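Local structure of 6-phospho-alpha-glucosidase (Merdibacter massiliensis, 6VC6) at residues Val36-Asp41 with Glu73-Met78; Val6-Gly11 with Phe82-Ala87. The protein probably hydrolyses 6-phospho-alpha-glucosides as a family 4 glycoside hydrolase, using bound NAD and a manganese ion. All coordinates share one frame; numbering follows the deposited sequence.

Contact 1: residues Val36-Asp41 with Glu73-Met78. With NAD (nicotinamide-adenine-dinucleotide), chain G.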
loop_
_atom_site.group_PDB
_atom_site.type_symbol
_atom_site.label_atom_id
_atom_site.label_comp_id
_atom_site.label_asym_id
_atom_site.label_seq_id
_atom_site.Cartn_x
_atom_site.Cartn_y
_atom_site.Cartn_z
ATOM N N VAL A 36 -0.483 21.135 -3.572
ATOM C CA VAL A 36 -1.885 21.138 -3.973
ATOM C C VAL A 36 -2.521 19.827 -3.535
ATOM O O VAL A 36 -2.017 18.748 -3.864
ATOM C CB VAL A 36 -2.050 21.329 -5.494
ATOM C CG1 VAL A 36 -3.525 21.348 -5.864
ATOM C CG2 VAL A 36 -1.368 22.605 -5.951
ATOM N N LEU A 37 -3.623 19.920 -2.799
ATOM C CA LEU A 37 -4.419 18.753 -2.443
ATOM C C LEU A 37 -5.539 18.595 -3.465
ATOM O O LEU A 37 -6.347 19.510 -3.653
ATOM C CB LEU A 37 -4.999 18.889 -1.036
ATOM C CG LEU A 37 -4.037 19.093 0.136
ATOM C CD1 LEU A 37 -4.806 19.103 1.448
ATOM C CD2 LEU A 37 -2.964 18.018 0.151
ATOM N N PHE A 38 -5.585 17.443 -4.127
ATOM C CA PHE A 38 -6.645 17.140 -5.075
ATOM C C PHE A 38 -7.512 16.006 -4.545
ATOM O O PHE A 38 -7.014 15.081 -3.895
ATOM C CB PHE A 38 -6.086 16.760 -6.449
ATOM C CG PHE A 38 -7.149 16.403 -7.452
ATOM C CD1 PHE A 38 -7.840 17.393 -8.132
ATOM C CD2 PHE A 38 -7.468 15.078 -7.704
ATOM C CE1 PHE A 38 -8.822 17.069 -9.049
ATOM C CE2 PHE A 38 -8.450 14.748 -8.620
ATOM C CZ PHE A 38 -9.127 15.745 -9.293
ATOM N N ASP A 39 -8.807 16.087 -4.833
ATOM C CA ASP A 39 -9.759 15.056 -4.449
ATOM C C ASP A 39 -11.022 15.244 -5.273
ATOM O O ASP A 39 -11.298 16.337 -5.776
ATOM C CB ASP A 39 -10.077 15.110 -2.949
ATOM C CG ASP A 39 -10.596 13.788 -2.414
ATOM O OD1 ASP A 39 -11.551 13.237 -3.002
ATOM O OD2 ASP A 39 -10.048 13.300 -1.404
ATOM N N ILE A 40 -11.785 14.157 -5.415
ATOM C CA ILE A 40 -13.081 14.234 -6.082
ATOM C C ILE A 40 -14.216 14.499 -5.105
ATOM O O ILE A 40 -15.358 14.715 -5.540
ATOM C CB ILE A 40 -13.380 12.948 -6.879
ATOM C CG1 ILE A 40 -13.499 11.749 -5.936
ATOM C CG2 ILE A 40 -12.305 12.709 -7.928
ATOM C CD1 ILE A 40 -14.230 10.572 -6.540
ATOM N N ASP A 41 -13.942 14.490 -3.803
ATOM C CA ASP A 41 -14.934 14.769 -2.768
ATOM C C ASP A 41 -14.573 16.112 -2.143
ATOM O O ASP A 41 -13.686 16.192 -1.288
ATOM C CB ASP A 41 -14.962 13.651 -1.729
ATOM C CG ASP A 41 -16.224 13.664 -0.886
ATOM O OD1 ASP A 41 -16.797 14.754 -0.676
ATOM O OD2 ASP A 41 -16.644 12.579 -0.431
ATOM N N GLU A 73 -5.842 22.620 -12.150
ATOM C CA GLU A 73 -5.156 23.324 -11.071
ATOM C C GLU A 73 -4.189 22.411 -10.330
ATOM O O GLU A 73 -3.165 22.877 -9.817
ATOM C CB GLU A 73 -6.173 23.903 -10.088
ATOM C CG GLU A 73 -6.935 25.113 -10.596
ATOM C CD GLU A 73 -7.829 25.717 -9.530
ATOM O OE1 GLU A 73 -7.779 25.245 -8.375
ATOM O OE2 GLU A 73 -8.583 26.661 -9.848
ATOM N N ALA A 74 -4.490 21.114 -10.267
ATOM C CA ALA A 74 -3.711 20.210 -9.429
ATOM C C ALA A 74 -2.456 19.705 -10.130
ATOM O O ALA A 74 -1.386 19.643 -9.516
ATOM C CB ALA A 74 -4.579 19.030 -8.989
ATOM N N TYR A 75 -2.560 19.352 -11.410
ATOM C CA TYR A 75 -1.521 18.587 -12.087
ATOM C C TYR A 75 -0.609 19.431 -12.970
ATOM O O TYR A 75 0.329 18.886 -13.560
ATOM C CB TYR A 75 -2.159 17.477 -12.929
ATOM C CG TYR A 75 -3.068 16.558 -12.142
ATOM C CD1 TYR A 75 -2.797 16.249 -10.816
ATOM C CD2 TYR A 75 -4.197 16.000 -12.728
ATOM C CE1 TYR A 75 -3.625 15.410 -10.094
ATOM C CE2 TYR A 75 -5.031 15.159 -12.014
ATOM C CZ TYR A 75 -4.740 14.868 -10.698
ATOM O OH TYR A 75 -5.566 14.032 -9.983
ATOM N N LYS A 76 -0.847 20.734 -13.077
ATOM C CA LYS A 76 -0.040 21.569 -13.957
ATOM C C LYS A 76 1.279 21.934 -13.287
ATOM O O LYS A 76 1.296 22.418 -12.149
ATOM C CB LYS A 76 -0.806 22.833 -14.346
ATOM C CG LYS A 76 -1.571 22.706 -15.653
ATOM C CD LYS A 76 -1.699 24.047 -16.356
ATOM C CE LYS A 76 -2.944 24.788 -15.904
ATOM N NZ LYS A 76 -4.181 24.188 -16.476
ATOM N N ASP A 77 2.383 21.697 -13.998
ATOM C CA ASP A 77 3.729 22.056 -13.548
ATOM C C ASP A 77 4.043 21.432 -12.186
ATOM O O ASP A 77 4.342 22.118 -11.206
ATOM C CB ASP A 77 3.904 23.578 -13.517
ATOM C CG ASP A 77 5.353 23.996 -13.347
ATOM O OD1 ASP A 77 5.679 24.601 -12.304
ATOM O OD2 ASP A 77 6.165 23.719 -14.254
HETATM N N MSE A 78 3.968 20.107 -12.141
HETATM C CA MSE A 78 4.244 19.373 -10.914
HETATM C C MSE A 78 5.503 18.523 -11.045
HETATM O O MSE A 78 5.779 17.966 -12.108
HETATM C CB MSE A 78 3.053 18.488 -10.538
HETATM C CG MSE A 78 1.856 19.257 -10.005
HETATM SE SE MSE A 78 2.157 19.972 -8.216
HETATM C CE MSE A 78 1.372 21.740 -8.459
HETATM P PA NAD G . -9.900 7.353 2.840
HETATM O O1A NAD G . -9.812 8.004 4.199
HETATM O O2A NAD G . -11.240 6.923 2.294
HETATM O O5B NAD G . -9.214 8.329 1.762
HETATM C C5B NAD G . -9.436 8.140 0.369
HETATM C C4B NAD G . -9.575 9.492 -0.310
HETATM O O4B NAD G . -9.363 9.354 -1.717
HETATM C C3B NAD G . -10.976 10.048 -0.112
HETATM O O3B NAD G . -10.893 11.384 0.388
HETATM C C2B NAD G . -11.597 10.062 -1.492
HETATM O O2B NAD G . -12.388 11.237 -1.678
HETATM C C1B NAD G . -10.391 10.058 -2.415
HETATM N N9A NAD G . -10.696 9.422 -3.719
HETATM C C8A NAD G . -11.407 8.297 -3.927
HETATM N N7A NAD G . -11.492 8.014 -5.254
HETATM C C5A NAD G . -10.826 8.979 -5.916
HETATM C C6A NAD G . -10.522 9.296 -7.332
HETATM N N6A NAD G . -10.958 8.501 -8.339
HETATM N N1A NAD G . -9.794 10.407 -7.586
HETATM C C2A NAD G . -9.352 11.208 -6.598
HETATM N N3A NAD G . -9.591 10.981 -5.296
HETATM C C4A NAD G . -10.310 9.905 -4.900
HETATM O O3 NAD G . -8.909 6.085 2.795
HETATM P PN NAD G . -7.645 5.935 3.777
HETATM O O1N NAD G . -7.992 4.929 4.849
HETATM O O2N NAD G . -7.123 7.303 4.148
HETATM O O5D NAD G . -6.599 5.251 2.768
HETATM C C5D NAD G . -5.901 6.045 1.811
HETATM C C4D NAD G . -5.253 5.114 0.797
HETATM O O4D NAD G . -3.903 4.840 1.178
HETATM C C3D NAD G . -5.985 3.781 0.753
HETATM O O3D NAD G . -6.212 3.420 -0.611
HETATM C C2D NAD G . -5.016 2.792 1.359
HETATM O O2D NAD G . -5.139 1.506 0.749
HETATM C C1D NAD G . -3.681 3.436 1.041
HETATM N N1N NAD G . -2.605 2.954 1.903
HETATM C C2N NAD G . -1.641 2.239 1.322
HETATM C C3N NAD G . -0.580 1.739 2.054
HETATM C C7N NAD G . 0.474 0.939 1.349
HETATM O O7N NAD G . 1.278 0.296 2.003
HETATM N N7N NAD G . 0.491 0.945 0.016
HETATM C C4N NAD G . -0.513 2.001 3.416
HETATM C C5N NAD G . -1.532 2.745 4.003
HETATM C C6N NAD G . -2.576 3.223 3.215
#
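F38 and Y75 form the aromatic part of this contact: the edge of the tyrosine is directed at the face of the phenylalanine, with ring centroids 5.2 Å apart and planes at 53°. Y75 CZ stands over the rim of the F38 ring, and Y75 OH touches F38 CD2 at 3.1 Å. F38 CB lies 3.7 Å from A74 CB; with F38 CG anti to the backbone N (chi1 179°), CD1 of the ring meets the same methyl and one face is turned to Y75. Further back along the strand the two methyls of V36 divide the work. CG1 packs on the helix backbone, 3.7 Å from A74 CA, while CG2 meets CE of the selenomethionine M78 at 3.8 Å, where the bent M78 chain runs across the valine at about a right angle. This apolar packing joins strand 32-38 to helix 71-75. Backbone bonds to V6 and I8 hold V36 within the sheet, and Y75 is flanked by strand 4-9 and by helix 113-136.

Just beyond F38 the chain reaches the adenosine of NAD. D39 OD1 accepts from ribose O2B at 2.5 Å and D39 OD2 from O3B at 2.8 Å, so one carboxylate holds both hydroxyls. OD1 also takes D41 N from above the carboxylate plane in an Asx turn, and OD2 accepts from G12 N. I40 lies against the adenine, its CG2 3.4 Å from NAD N1A. An acidic residue at the end of the second strand of a Rossmann fold, gripping the ribose diol, is the classical NAD signature; its negative charge would probably disfavour the 2'-phosphate of NADP.

Contact 2: residues Val6-Gly11 with Phe82-Ala87. With NAD (nicotinamide-adenine-dinucleotide), chain G.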
loop_
_atom_site.group_PDB
_atom_site.type_symbol
_atom_site.label_atom_id
_atom_site.label_comp_id
_atom_site.label_asym_id
_atom_site.label_seq_id
_atom_site.Cartn_x
_atom_site.Cartn_y
_atom_site.Cartn_z
ATOM N N VAL A 6 4.462 19.785 -5.387
ATOM C CA VAL A 6 3.913 18.488 -5.011
ATOM C C VAL A 6 2.394 18.566 -5.043
ATOM O O VAL A 6 1.806 19.580 -4.653
ATOM C CB VAL A 6 4.408 18.052 -3.615
ATOM C CG1 VAL A 6 3.819 16.702 -3.225
ATOM C CG2 VAL A 6 5.927 18.003 -3.578
ATOM N N CYS A 7 1.758 17.495 -5.515
ATOM C CA CYS A 7 0.308 17.364 -5.477
ATOM C C CYS A 7 -0.054 16.031 -4.842
ATOM O O CYS A 7 0.488 14.990 -5.225
ATOM C CB CYS A 7 -0.306 17.465 -6.876
ATOM S SG CYS A 7 -2.038 16.939 -6.952
ATOM N N ILE A 8 -0.963 16.068 -3.873
ATOM C CA ILE A 8 -1.470 14.866 -3.221
ATOM C C ILE A 8 -2.817 14.525 -3.841
ATOM O O ILE A 8 -3.767 15.313 -3.752
ATOM C CB ILE A 8 -1.594 15.054 -1.702
ATOM C CG1 ILE A 8 -0.212 15.171 -1.058
ATOM C CG2 ILE A 8 -2.374 13.899 -1.086
ATOM C CD1 ILE A 8 -0.256 15.453 0.429
ATOM N N VAL A 9 -2.902 13.360 -4.475
ATOM C CA VAL A 9 -4.161 12.862 -5.015
ATOM C C VAL A 9 -4.865 12.079 -3.916
ATOM O O VAL A 9 -4.341 11.072 -3.424
ATOM C CB VAL A 9 -3.935 11.993 -6.260
ATOM C CG1 VAL A 9 -5.236 11.322 -6.670
ATOM C CG2 VAL A 9 -3.385 12.836 -7.399
ATOM N N GLY A 10 -6.052 12.537 -3.535
ATOM C CA GLY A 10 -6.735 11.989 -2.381
ATOM C C GLY A 10 -6.520 12.865 -1.165
ATOM O O GLY A 10 -6.172 12.376 -0.086
ATOM N N GLY A 11 -6.717 14.174 -1.339
ATOM C CA GLY A 11 -6.501 15.118 -0.257
ATOM C C GLY A 11 -7.440 14.940 0.917
ATOM O O GLY A 11 -7.129 15.396 2.022
ATOM N N PHE A 82 1.803 12.596 -5.205
ATOM C CA PHE A 82 1.596 11.614 -4.144
ATOM C C PHE A 82 0.160 11.112 -4.249
ATOM O O PHE A 82 -0.786 11.867 -4.008
ATOM C CB PHE A 82 1.861 12.222 -2.766
ATOM C CG PHE A 82 3.310 12.540 -2.495
ATOM C CD1 PHE A 82 4.288 12.321 -3.453
ATOM C CD2 PHE A 82 3.691 13.061 -1.268
ATOM C CE1 PHE A 82 5.614 12.619 -3.194
ATOM C CE2 PHE A 82 5.016 13.359 -1.002
ATOM C CZ PHE A 82 5.978 13.137 -1.968
HETATM N N MSE A 83 -0.004 9.843 -4.605
HETATM C CA MSE A 83 -1.338 9.279 -4.792
HETATM C C MSE A 83 -1.745 8.374 -3.631
HETATM O O MSE A 83 -1.069 7.390 -3.335
HETATM C CB MSE A 83 -1.407 8.502 -6.109
HETATM C CG MSE A 83 -0.738 9.204 -7.277
HETATM SE SE MSE A 83 -1.422 8.605 -9.002
HETATM C CE MSE A 83 -3.182 9.431 -8.927
ATOM N N GLN A 84 -2.855 8.713 -2.980
ATOM C CA GLN A 84 -3.387 7.923 -1.873
ATOM C C GLN A 84 -4.913 7.930 -1.912
ATOM O O GLN A 84 -5.589 8.170 -0.910
ATOM C CB GLN A 84 -2.861 8.432 -0.530
ATOM C CG GLN A 84 -3.113 9.909 -0.257
ATOM C CD GLN A 84 -2.733 10.306 1.156
ATOM O OE1 GLN A 84 -3.037 11.410 1.609
ATOM N NE2 GLN A 84 -2.064 9.401 1.863
HETATM N N MSE A 85 -5.466 7.632 -3.078
HETATM C CA MSE A 85 -6.901 7.517 -3.255
HETATM C C MSE A 85 -7.417 6.201 -2.737
HETATM O O MSE A 85 -6.638 5.264 -2.647
HETATM C CB MSE A 85 -7.294 7.652 -4.726
HETATM C CG MSE A 85 -6.948 6.427 -5.573
HETATM SE SE MSE A 85 -7.867 6.292 -7.304
HETATM C CE MSE A 85 -7.350 8.036 -7.979
ATOM N N ARG A 86 -8.698 6.122 -2.405
ATOM C CA ARG A 86 -9.375 4.863 -2.099
ATOM C C ARG A 86 -10.627 4.815 -2.969
ATOM O O ARG A 86 -11.650 5.416 -2.625
ATOM C CB ARG A 86 -9.718 4.747 -0.616
ATOM C CG ARG A 86 -10.334 3.409 -0.231
ATOM C CD ARG A 86 -10.787 3.387 1.223
ATOM N NE ARG A 86 -9.666 3.363 2.160
ATOM C CZ ARG A 86 -8.996 2.264 2.495
ATOM N NH1 ARG A 86 -7.991 2.336 3.357
ATOM N NH2 ARG A 86 -9.327 1.095 1.965
ATOM N N ALA A 87 -10.535 4.113 -4.098
ATOM C CA ALA A 87 -11.653 4.026 -5.029
ATOM C C ALA A 87 -12.860 3.400 -4.347
ATOM O O ALA A 87 -12.814 2.242 -3.920
ATOM C CB ALA A 87 -11.252 3.212 -6.258
HETATM P PA NAD G . -9.900 7.353 2.840
HETATM O O1A NAD G . -9.812 8.004 4.199
HETATM O O2A NAD G . -11.240 6.923 2.294
HETATM O O5B NAD G . -9.214 8.329 1.762
HETATM C C5B NAD G . -9.436 8.140 0.369
HETATM C C4B NAD G . -9.575 9.492 -0.310
HETATM O O4B NAD G . -9.363 9.354 -1.717
HETATM C C3B NAD G . -10.976 10.048 -0.112
HETATM O O3B NAD G . -10.893 11.384 0.388
HETATM C C2B NAD G . -11.597 10.062 -1.492
HETATM O O2B NAD G . -12.388 11.237 -1.678
HETATM C C1B NAD G . -10.391 10.058 -2.415
HETATM N N9A NAD G . -10.696 9.422 -3.719
HETATM C C8A NAD G . -11.407 8.297 -3.927
HETATM N N7A NAD G . -11.492 8.014 -5.254
HETATM C C5A NAD G . -10.826 8.979 -5.916
HETATM C C6A NAD G . -10.522 9.296 -7.332
HETATM N N6A NAD G . -10.958 8.501 -8.339
HETATM N N1A NAD G . -9.794 10.407 -7.586
HETATM C C2A NAD G . -9.352 11.208 -6.598
HETATM N N3A NAD G . -9.591 10.981 -5.296
HETATM C C4A NAD G . -10.310 9.905 -4.900
HETATM O O3 NAD G . -8.909 6.085 2.795
HETATM P PN NAD G . -7.645 5.935 3.777
HETATM O O1N NAD G . -7.992 4.929 4.849
HETATM O O2N NAD G . -7.123 7.303 4.148
HETATM O O5D NAD G . -6.599 5.251 2.768
HETATM C C5D NAD G . -5.901 6.045 1.811
HETATM C C4D NAD G . -5.253 5.114 0.797
HETATM O O4D NAD G . -3.903 4.840 1.178
HETATM C C3D NAD G . -5.985 3.781 0.753
HETATM O O3D NAD G . -6.212 3.420 -0.611
HETATM C C2D NAD G . -5.016 2.792 1.359
HETATM O O2D NAD G . -5.139 1.506 0.749
HETATM C C1D NAD G . -3.681 3.436 1.041
HETATM N N1N NAD G . -2.605 2.954 1.903
HETATM C C2N NAD G . -1.641 2.239 1.322
HETATM C C3N NAD G . -0.580 1.739 2.054
HETATM C C7N NAD G . 0.474 0.939 1.349
HETATM O O7N NAD G . 1.278 0.296 2.003
HETATM N N7N NAD G . 0.491 0.945 0.016
HETATM C C4N NAD G . -0.513 2.001 3.416
HETATM C C5N NAD G . -1.532 2.745 4.003
HETATM C C6N NAD G . -2.576 3.223 3.215
#
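V6 CG1 sits almost centrally over one face of the F82 ring, a CH-pi contact 4.1 Å from the centroid and 7° off the ring normal. F82 reaches this position with CG anti to its carbonyl carbon (chi1 -70°), which swings the ring back along the strand toward V6, while F82 CB rests against I8 CG1. Beneath these side chains the strands run parallel: F82 N donates to C7 O, V9 N to F82 O at 2.6 Å, and Q84 N to V9 O at 2.8 Å in a nearly straight bond.

On the other face of the sheet, V9 and the selenomethionine M83 lie side by side. M83 CE rests against both valine methyls, 3.6 Å from V9 CG1. CE of M85, also a selenomethionine, touches the adenine 3.4 Å from NAD N1A, and M85 O accepts from O3D of the nicotinamide ribose. Q84 CG lies between its backbone N and carbonyl carbon (chi1 55°); beyond it the extended chain takes OE1 to I8 CG2 at 3.7 Å and to a hydrogen bond with T16 OG1.

R86 runs out along the NAD pyrophosphate. Its NE donates to the bridging O3 at 2.9 Å and NH1 to O1N at 3.0 Å, while C3D of the nicotinamide ribose covers a face of the guanidinium; NH2 makes a salt bridge with E109. G10 has backbone angles suited to glycine, and its CA comes close to NAD O4B at the start of the glycine-rich turn.

Strand 4-9 thus lies between strands 32-38 and 80-83 in the parallel part of the sheet, with helix 16-25 packing on the face of I8 and F82 and helix 113-136 on that of M83.

Overall arrangement
From the N terminus, strand 4-9 comes first and lies in the sheet between its later partners. The chain passes through helix 16-25 to strand 32-38, opening contact 1, then through helix 42-59 and strand 64-68 to helix 71-75, which closes it. Strand 80-83 follows and closes contact 2, so the loop of contact 1 is nested within that of contact 2. The two contacts have centres about 9 Å apart and meet where F38 O approaches G10 N and G11 N, both probable hydrogen bonds, and where M78 packs on V6. The three neighbouring strands lead to the NAD site, helix 71-75 packs behind strand 32-38, and both contacts bring residues to the adenosine half.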